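Local coordinates for designed helical repeat protein (Synthetic construct, PDB 5CWQ) that has no assigned biological function but was designed de novo to fold into a stack of repeated, closely packed alpha-helices, at residues A103-A108 against A160-A165; R186-A191 against E212-A217. All coordinates share one frame; numbering follows the deposited sequence.

Both contacts are buried helix-helix seams, but they differ in direction and chemistry. Interaction 1 lies about 6 Å from the chain centre and joins helices 90-114 and 147-171, whose contacting segments run nearly parallel; its side chains are all apolar: leucine, valine and alanine. Interaction 2, about 13 Å from that centre, pairs antiparallel segments of helices 174-201 and 204-230, and its alanine-rich strip is edged by two glutamates that share a water. The contacts have no helix in common and their centres are about 15 Å apart, yet they touch where Leu162 CD1 meets Leu216 CD2 at 3.7 Å, linking the layer of interaction 1 to the terminal hairpin.

Interaction 1 of 2, residues A103-A108 against A160-A165; sequences AVLALA and AVLALA
Leu105 reaches from helix 90-114 onto the backbone of Leu162 and Ala163 in helix 147-171. The two segments have the same sequence, 57 positions apart, and run almost parallel, with axes 8.6 Å apart at an angle of 10°. From its CB, which is 4.4 Å from Ala163 CB, the Leu105 chain continues with CG anti to the backbone N (chi1 180°) and forks there. The CD1 branch does most of the touching: it sits 3.6 Å from Ala163 CA, beside Ala163 N, and 4.1 Å from Leu162 CB. The other branch meets side chain alone, Leu105 CD2 lying 4.2 Å from Leu162 CD1.

The small Ala163 side chain is consistent with this close approach. Its methyl points into the facing helix, with CB 4.0 Å from both Leu105 CA and Val104 CG1, while Ala108 CB closes the group at 4.1 Å from Ala163 O. Leu162 also packs on Glu219 of helix 204-230. On another flank, helix 117-144 places Ala127 against both Val104 and Ala163. The Cys112-Cys170 disulfide ties the same two helices covalently. With every touching residue buried and every touching side chain a hydrocarbon, the non-covalent seam rests on shape fit and hydrophobic burial, as suits neighbouring layers of a helical repeat stack.

Interaction 2 of 2, residues R186-A191 against E212-A217; sequences RVEEEA and EAEQLA
An antiparallel helical hairpin, the last in this alpha-helical repeat fold, brings Val187, Glu188 and Ala191 of helix 174-201 against Ala213, Glu214 and Ala217 of helix 204-230. The segment axes approach to 8.1 Å with a signed crossing angle of -154°, a close spacing that fits the three alanines directed into the interface.

At one end of the strip, Val187 CG1 presses on Ala217 CB at 3.5 Å, tighter than usual for two carbons. That branch stands between the backbone N and the carbonyl carbon (chi1 63°), which turns it onto the methyl; Val187 also packs on Ile157 of helix 147-171. At the other end, Ala191 CB lies 3.8 Å from Ala213 CB and 3.6 Å from Glu214 N, so this methyl rests on backbone as well as side chain. Glu188 CB lies against the Ala217 methyl from beside Val187.

Glu188 and Glu214 line one side of the alanine strip with their aliphatic parts, CG to CG at 4.1 Å, and both chains run on extended to their carboxylates. The carboxylate planes are turned 42° apart. Glu214 OE1 forms a salt bridge with Lys195, while Glu188 OE2 has a long, weak ion pair with Arg221; both positive charges would be expected to ease the repulsion between the acids. One water bridges the two carboxylates, donating to Glu188 OE2 at 2.9 Å and to Glu214 OE2 at 2.7 Å.

Interaction 1 of 2, residues A103-A108 against A160-A165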
loop_
_atom_site.group_PDB
_atom_site.type_symbol
_atom_site.label_atom_id
_atom_site.label_comp_id
_atom_site.label_asym_id
_atom_site.label_seq_id
_atom_site.Cartn_x
_atom_site.Cartn_y
_atom_site.Cartn_z
ATOM N N ALA A 103 -2.412 3.924 -1.777
ATOM C CA ALA A 103 -3.570 4.623 -2.323
ATOM C C ALA A 103 -4.651 3.628 -2.736
ATOM O O ALA A 103 -5.839 3.868 -2.520
ATOM C CB ALA A 103 -3.162 5.482 -3.506
ATOM N N VAL A 104 -4.231 2.517 -3.337
ATOM C CA VAL A 104 -5.152 1.455 -3.738
ATOM C C VAL A 104 -5.828 0.844 -2.516
ATOM O O VAL A 104 -7.012 0.511 -2.556
ATOM C CB VAL A 104 -4.427 0.339 -4.537
ATOM C CG1 VAL A 104 -5.320 -0.885 -4.717
ATOM C CG2 VAL A 104 -3.982 0.855 -5.894
ATOM N N LEU A 105 -5.072 0.688 -1.434
ATOM C CA LEU A 105 -5.620 0.137 -0.205
ATOM C C LEU A 105 -6.708 1.065 0.324
ATOM O O LEU A 105 -7.752 0.613 0.795
ATOM C CB LEU A 105 -4.523 -0.063 0.842
ATOM C CG LEU A 105 -4.977 -0.630 2.192
ATOM C CD1 LEU A 105 -5.593 -2.012 2.029
ATOM C CD2 LEU A 105 -3.812 -0.686 3.161
ATOM N N ALA A 106 -6.457 2.367 0.234
ATOM C CA ALA A 106 -7.439 3.360 0.641
ATOM C C ALA A 106 -8.693 3.244 -0.222
ATOM O O ALA A 106 -9.810 3.316 0.289
ATOM C CB ALA A 106 -6.852 4.762 0.551
ATOM N N LEU A 107 -8.505 3.047 -1.526
ATOM C CA LEU A 107 -9.632 2.881 -2.440
ATOM C C LEU A 107 -10.444 1.637 -2.090
ATOM O O LEU A 107 -11.670 1.637 -2.187
ATOM C CB LEU A 107 -9.151 2.793 -3.892
ATOM C CG LEU A 107 -8.579 4.068 -4.515
ATOM C CD1 LEU A 107 -7.962 3.758 -5.870
ATOM C CD2 LEU A 107 -9.648 5.137 -4.653
ATOM N N ALA A 108 -9.753 0.576 -1.691
ATOM C CA ALA A 108 -10.410 -0.667 -1.308
ATOM C C ALA A 108 -11.252 -0.469 -0.049
ATOM O O ALA A 108 -12.405 -0.900 0.009
ATOM C CB ALA A 108 -9.378 -1.760 -1.090
ATOM N N ALA A 160 -0.264 -4.234 -1.433
ATOM C CA ALA A 160 -1.126 -4.693 -2.516
ATOM C C ALA A 160 -1.917 -5.930 -2.095
ATOM O O ALA A 160 -3.107 -6.043 -2.383
ATOM C CB ALA A 160 -0.299 -4.987 -3.760
ATOM N N VAL A 161 -1.251 -6.852 -1.408
ATOM C CA VAL A 161 -1.902 -8.069 -0.939
ATOM C C VAL A 161 -2.915 -7.725 0.151
ATOM O O VAL A 161 -3.949 -8.378 0.276
ATOM C CB VAL A 161 -0.870 -9.088 -0.413
ATOM C CG1 VAL A 161 -1.558 -10.278 0.246
ATOM C CG2 VAL A 161 0.010 -9.566 -1.555
ATOM N N LEU A 162 -2.612 -6.691 0.931
ATOM C CA LEU A 162 -3.545 -6.189 1.932
ATOM C C LEU A 162 -4.816 -5.695 1.256
ATOM O O LEU A 162 -5.924 -5.940 1.730
ATOM C CB LEU A 162 -2.914 -5.055 2.743
ATOM C CG LEU A 162 -2.713 -5.285 4.240
ATOM C CD1 LEU A 162 -2.062 -4.064 4.872
ATOM C CD2 LEU A 162 -4.025 -5.600 4.938
ATOM N N ALA A 163 -4.644 -4.990 0.142
ATOM C CA ALA A 163 -5.771 -4.452 -0.603
ATOM C C ALA A 163 -6.611 -5.583 -1.187
ATOM O O ALA A 163 -7.841 -5.522 -1.178
ATOM C CB ALA A 163 -5.284 -3.519 -1.706
ATOM N N LEU A 164 -5.945 -6.620 -1.685
ATOM C CA LEU A 164 -6.646 -7.779 -2.228
ATOM C C LEU A 164 -7.440 -8.483 -1.134
ATOM O O LEU A 164 -8.585 -8.883 -1.347
ATOM C CB LEU A 164 -5.662 -8.758 -2.873
ATOM C CG LEU A 164 -5.000 -8.288 -4.171
ATOM C CD1 LEU A 164 -3.906 -9.259 -4.589
ATOM C CD2 LEU A 164 -6.024 -8.121 -5.293
ATOM N N ALA A 165 -6.820 -8.633 0.031
ATOM C CA ALA A 165 -7.479 -9.236 1.184
ATOM C C ALA A 165 -8.707 -8.426 1.586
ATOM O O ALA A 165 -9.751 -8.985 1.928
ATOM C CB ALA A 165 -6.513 -9.341 2.348
#

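Interaction 2 of 2, residues R186-A191 against E212-A217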
loop_
_atom_site.group_PDB
_atom_site.type_symbol
_atom_site.label_atom_id
_atom_site.label_comp_id
_atom_site.label_asym_id
_atom_site.label_seq_id
_atom_site.Cartn_x
_atom_site.Cartn_y
_atom_site.Cartn_z
ATOM N N ARG A 186 3.706 -15.941 1.206
ATOM C CA ARG A 186 4.929 -15.888 0.421
ATOM C C ARG A 186 5.724 -14.624 0.737
ATOM O O ARG A 186 6.921 -14.689 1.018
ATOM C CB ARG A 186 4.610 -15.956 -1.075
ATOM C CG ARG A 186 5.797 -16.359 -1.939
ATOM C CD ARG A 186 5.425 -16.472 -3.413
ATOM N NE ARG A 186 4.277 -17.354 -3.631
ATOM C CZ ARG A 186 3.018 -16.948 -3.784
ATOM N NH1 ARG A 186 2.707 -15.656 -3.748
ATOM N NH2 ARG A 186 2.058 -17.842 -3.976
ATOM N N VAL A 187 5.057 -13.475 0.705
ATOM C CA VAL A 187 5.743 -12.208 0.927
ATOM C C VAL A 187 6.209 -12.104 2.379
ATOM O O VAL A 187 7.244 -11.501 2.659
ATOM C CB VAL A 187 4.846 -11.000 0.564
ATOM C CG1 VAL A 187 3.624 -10.951 1.452
ATOM C CG2 VAL A 187 5.633 -9.693 0.657
ATOM N N GLU A 188 5.456 -12.703 3.297
ATOM C CA GLU A 188 5.856 -12.718 4.699
ATOM C C GLU A 188 7.188 -13.443 4.866
ATOM O O GLU A 188 8.089 -12.956 5.548
ATOM C CB GLU A 188 4.786 -13.386 5.565
ATOM C CG GLU A 188 5.139 -13.433 7.042
ATOM C CD GLU A 188 4.086 -14.143 7.869
ATOM O OE1 GLU A 188 2.983 -14.395 7.340
ATOM O OE2 GLU A 188 4.366 -14.452 9.049
ATOM N N GLU A 189 7.308 -14.607 4.235
ATOM C CA GLU A 189 8.524 -15.406 4.331
ATOM C C GLU A 189 9.699 -14.675 3.684
ATOM O O GLU A 189 10.806 -14.670 4.222
ATOM C CB GLU A 189 8.322 -16.776 3.678
ATOM C CG GLU A 189 9.499 -17.725 3.857
ATOM C CD GLU A 189 9.260 -19.089 3.235
ATOM O OE1 GLU A 189 8.143 -19.331 2.730
ATOM O OE2 GLU A 189 10.191 -19.922 3.252
ATOM N N GLU A 190 9.453 -14.054 2.533
ATOM C CA GLU A 190 10.485 -13.283 1.849
ATOM C C GLU A 190 10.971 -12.132 2.720
ATOM O O GLU A 190 12.171 -11.893 2.840
ATOM C CB GLU A 190 9.964 -12.737 0.519
ATOM C CG GLU A 190 9.709 -13.793 -0.538
ATOM C CD GLU A 190 9.122 -13.210 -1.808
ATOM O OE1 GLU A 190 9.833 -12.444 -2.495
ATOM O OE2 GLU A 190 7.950 -13.512 -2.115
ATOM N N ALA A 191 10.030 -11.421 3.327
ATOM C CA ALA A 191 10.353 -10.270 4.159
ATOM C C ALA A 191 11.151 -10.691 5.390
ATOM O O ALA A 191 12.084 -10.002 5.800
ATOM C CB ALA A 191 9.083 -9.549 4.573
ATOM N N GLU A 212 8.371 -3.858 8.124
ATOM C CA GLU A 212 7.120 -3.291 7.633
ATOM C C GLU A 212 6.404 -4.301 6.746
ATOM O O GLU A 212 5.243 -4.636 6.981
ATOM C CB GLU A 212 7.365 -2.001 6.848
ATOM C CG GLU A 212 7.827 -0.824 7.683
ATOM C CD GLU A 212 7.908 0.461 6.877
ATOM O OE1 GLU A 212 7.032 0.680 6.014
ATOM O OE2 GLU A 212 8.848 1.251 7.103
ATOM N N ALA A 213 7.111 -4.786 5.730
ATOM C CA ALA A 213 6.552 -5.746 4.785
ATOM C C ALA A 213 6.059 -7.004 5.496
ATOM O O ALA A 213 4.986 -7.522 5.182
ATOM C CB ALA A 213 7.589 -6.106 3.725
ATOM N N GLU A 214 6.839 -7.492 6.457
ATOM C CA GLU A 214 6.487 -8.718 7.170
ATOM C C GLU A 214 5.184 -8.556 7.949
ATOM O O GLU A 214 4.302 -9.410 7.878
ATOM C CB GLU A 214 7.611 -9.136 8.124
ATOM C CG GLU A 214 7.364 -10.491 8.790
ATOM C CD GLU A 214 8.457 -10.885 9.770
ATOM O OE1 GLU A 214 9.354 -10.059 10.040
ATOM O OE2 GLU A 214 8.415 -12.028 10.273
ATOM N N GLN A 215 5.064 -7.457 8.688
ATOM C CA GLN A 215 3.896 -7.231 9.531
ATOM C C GLN A 215 2.664 -6.867 8.710
ATOM O O GLN A 215 1.539 -7.184 9.097
ATOM C CB GLN A 215 4.186 -6.132 10.558
ATOM C CG GLN A 215 5.248 -6.506 11.577
ATOM C CD GLN A 215 4.917 -7.788 12.321
ATOM O OE1 GLN A 215 3.755 -8.068 12.619
ATOM N NE2 GLN A 215 5.942 -8.577 12.616
ATOM N N LEU A 216 2.873 -6.191 7.587
ATOM C CA LEU A 216 1.784 -5.913 6.661
ATOM C C LEU A 216 1.244 -7.224 6.099
ATOM O O LEU A 216 0.030 -7.411 5.969
ATOM C CB LEU A 216 2.253 -5.000 5.530
ATOM C CG LEU A 216 2.528 -3.550 5.932
ATOM C CD1 LEU A 216 3.404 -2.863 4.891
ATOM C CD2 LEU A 216 1.225 -2.782 6.135
ATOM N N ALA A 217 2.156 -8.131 5.773
ATOM C CA ALA A 217 1.786 -9.434 5.234
ATOM C C ALA A 217 1.027 -10.259 6.272
ATOM O O ALA A 217 0.069 -10.958 5.937
ATOM C CB ALA A 217 3.019 -10.174 4.765
HETATM O O HOH W 1 7.126 -14.404 9.861
#